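PDB 4MKQ: monalysin from Pseudomonas entomophila, which forms beta-barrel pores in host membranes, a cytolytic and hemolytic toxin that damages the gut of Drosophila. Local coordinates for residues Q60-I65 with I73-L78. Sequence-based numbering, arbitrary orientation.
Sequences QYVETI and IYQVVL
Tyr-61 and Tyr-74 run side by side from a non-hydrogen-bonded antiparallel pair, their rings near parallel (23° between planes) but slid apart, with centroids 5.1 Å apart and little overlap. The carbonyl oxygen of Ile-73 sits at the edge of the Tyr-61 ring, near its plane. Tyr-74 OH lies by Tyr-61 CE1, oblique to the ring, and is hydrogen-bonded to Val-129 O.

The Gln-60 and Gln-75 side chains lie side by side on the other face, pointing the same way. With CG anti to the backbone N (chi1 -168°), the extended Gln-60 chain crosses Val-77 at a slant, Val-77 CG2 lying 3.5 Å from Gln-60 CB. Val-62 CG2 meets Gln-75 CB at 3.6 Å.

Gln-60 and Gln-75 exchange two backbone hydrogen bonds. Beyond them Val-62 N donates to Ile-73 O at 2.9 Å, while Ile-73 N reaches Glu-63 O at 3.1 Å. Val-62 and Glu-63 thus both face Ile-73, a beta bulge with Val-62 psi at -60°.

This is part of the hairpin of strands 46-65 and 71-84 in the elongated sheet of an aerolysin-like toxin, here without its membrane-spanning segment. Strand 106-124 flanks 71-84, its Arg-120 touching Val-62 and Gln-75; Ile-122 of a second subunit packs on Glu-63 and Ile-73.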
loop_
_atom_site.group_PDB
_atom_site.type_symbol
_atom_site.label_atom_id
_atom_site.label_comp_id
_atom_site.label_asym_id
_atom_site.label_seq_id
_atom_site.Cartn_x
_atom_site.Cartn_y
_atom_site.Cartn_z
ATOM N N GLN A 60 -11.746 2.176 12.259
ATOM C CA GLN A 60 -12.284 2.034 10.904
ATOM C C GLN A 60 -12.187 0.585 10.431
ATOM O O GLN A 60 -11.160 -0.062 10.649
ATOM C CB GLN A 60 -11.506 2.946 9.946
ATOM C CG GLN A 60 -12.131 3.110 8.568
ATOM C CD GLN A 60 -11.208 3.826 7.615
ATOM O OE1 GLN A 60 -10.152 3.317 7.223
ATOM N NE2 GLN A 60 -11.593 5.028 7.217
ATOM N N TYR A 61 -13.253 0.094 9.758
ATOM C CA TYR A 61 -13.309 -1.253 9.188
ATOM C C TYR A 61 -12.349 -1.359 8.016
ATOM O O TYR A 61 -12.391 -0.525 7.106
ATOM C CB TYR A 61 -14.741 -1.617 8.717
ATOM C CG TYR A 61 -15.566 -2.408 9.714
ATOM C CD1 TYR A 61 -14.957 -3.212 10.667
ATOM C CD2 TYR A 61 -16.958 -2.386 9.674
ATOM C CE1 TYR A 61 -15.707 -3.929 11.592
ATOM C CE2 TYR A 61 -17.722 -3.109 10.594
ATOM C CZ TYR A 61 -17.088 -3.880 11.553
ATOM O OH TYR A 61 -17.810 -4.608 12.469
ATOM N N VAL A 62 -11.463 -2.366 8.057
ATOM C CA VAL A 62 -10.485 -2.627 6.997
ATOM C C VAL A 62 -11.059 -3.704 6.075
ATOM O O VAL A 62 -11.259 -3.462 4.883
ATOM C CB VAL A 62 -9.094 -3.061 7.553
ATOM C CG1 VAL A 62 -8.078 -3.241 6.427
ATOM C CG2 VAL A 62 -8.572 -2.074 8.586
ATOM N N GLU A 63 -11.327 -4.892 6.653
ATOM C CA GLU A 63 -11.795 -6.098 5.975
ATOM C C GLU A 63 -12.479 -7.037 6.983
ATOM O O GLU A 63 -12.428 -6.799 8.195
ATOM C CB GLU A 63 -10.565 -6.817 5.381
ATOM C CG GLU A 63 -10.764 -7.410 4.000
ATOM C CD GLU A 63 -9.564 -8.198 3.513
ATOM O OE1 GLU A 63 -8.496 -7.583 3.297
ATOM O OE2 GLU A 63 -9.689 -9.435 3.357
ATOM N N THR A 64 -13.108 -8.105 6.466
ATOM C CA THR A 64 -13.758 -9.172 7.231
ATOM C C THR A 64 -13.299 -10.478 6.565
ATOM O O THR A 64 -13.630 -10.710 5.400
ATOM C CB THR A 64 -15.289 -8.977 7.273
ATOM O OG1 THR A 64 -15.594 -7.641 7.682
ATOM C CG2 THR A 64 -15.980 -9.963 8.204
ATOM N N ILE A 65 -12.482 -11.286 7.270
ATOM C CA ILE A 65 -11.931 -12.515 6.688
ATOM C C ILE A 65 -12.767 -13.768 7.031
ATOM O O ILE A 65 -13.363 -13.860 8.106
ATOM C CB ILE A 65 -10.415 -12.718 6.977
ATOM C CG1 ILE A 65 -10.106 -12.903 8.470
ATOM C CG2 ILE A 65 -9.573 -11.597 6.369
ATOM C CD1 ILE A 65 -9.642 -14.287 8.812
ATOM N N ILE A 73 -10.943 -6.916 10.917
ATOM C CA ILE A 73 -9.713 -6.121 10.989
ATOM C C ILE A 73 -10.055 -4.631 11.124
ATOM O O ILE A 73 -10.840 -4.100 10.336
ATOM C CB ILE A 73 -8.737 -6.413 9.806
ATOM C CG1 ILE A 73 -8.493 -7.936 9.640
ATOM C CG2 ILE A 73 -7.406 -5.656 9.979
ATOM C CD1 ILE A 73 -7.930 -8.390 8.271
ATOM N N TYR A 74 -9.465 -3.974 12.139
ATOM C CA TYR A 74 -9.649 -2.551 12.423
ATOM C C TYR A 74 -8.365 -1.763 12.222
ATOM O O TYR A 74 -7.275 -2.313 12.352
ATOM C CB TYR A 74 -10.148 -2.341 13.859
ATOM C CG TYR A 74 -11.567 -2.797 14.098
ATOM C CD1 TYR A 74 -12.646 -2.008 13.713
ATOM C CD2 TYR A 74 -11.834 -3.983 14.773
ATOM C CE1 TYR A 74 -13.957 -2.396 13.981
ATOM C CE2 TYR A 74 -13.142 -4.387 15.038
ATOM C CZ TYR A 74 -14.200 -3.594 14.630
ATOM O OH TYR A 74 -15.491 -3.996 14.869
ATOM N N GLN A 75 -8.513 -0.463 11.944
ATOM C CA GLN A 75 -7.451 0.523 11.713
ATOM C C GLN A 75 -7.820 1.779 12.498
ATOM O O GLN A 75 -8.999 1.970 12.802
ATOM C CB GLN A 75 -7.447 0.894 10.225
ATOM C CG GLN A 75 -6.093 0.887 9.547
ATOM C CD GLN A 75 -6.224 0.788 8.043
ATOM O OE1 GLN A 75 -7.272 1.089 7.449
ATOM N NE2 GLN A 75 -5.148 0.376 7.389
ATOM N N VAL A 76 -6.845 2.662 12.772
ATOM C CA VAL A 76 -7.105 3.925 13.470
ATOM C C VAL A 76 -7.098 5.088 12.480
ATOM O O VAL A 76 -6.150 5.240 11.708
ATOM C CB VAL A 76 -6.144 4.169 14.675
ATOM C CG1 VAL A 76 -6.236 5.603 15.200
ATOM C CG2 VAL A 76 -6.418 3.184 15.800
ATOM N N VAL A 77 -8.156 5.904 12.513
ATOM C CA VAL A 77 -8.251 7.124 11.717
ATOM C C VAL A 77 -7.999 8.277 12.691
ATOM O O VAL A 77 -8.740 8.432 13.663
ATOM C CB VAL A 77 -9.593 7.284 10.963
ATOM C CG1 VAL A 77 -9.580 8.531 10.091
ATOM C CG2 VAL A 77 -9.894 6.064 10.115
ATOM N N LEU A 78 -6.917 9.031 12.468
ATOM C CA LEU A 78 -6.548 10.169 13.299
ATOM C C LEU A 78 -7.141 11.440 12.704
ATOM O O LEU A 78 -6.878 11.775 11.548
ATOM C CB LEU A 78 -5.019 10.256 13.459
ATOM C CG LEU A 78 -4.449 11.239 14.501
ATOM C CD1 LEU A 78 -5.052 11.022 15.891
ATOM C CD2 LEU A 78 -2.943 11.106 14.586
#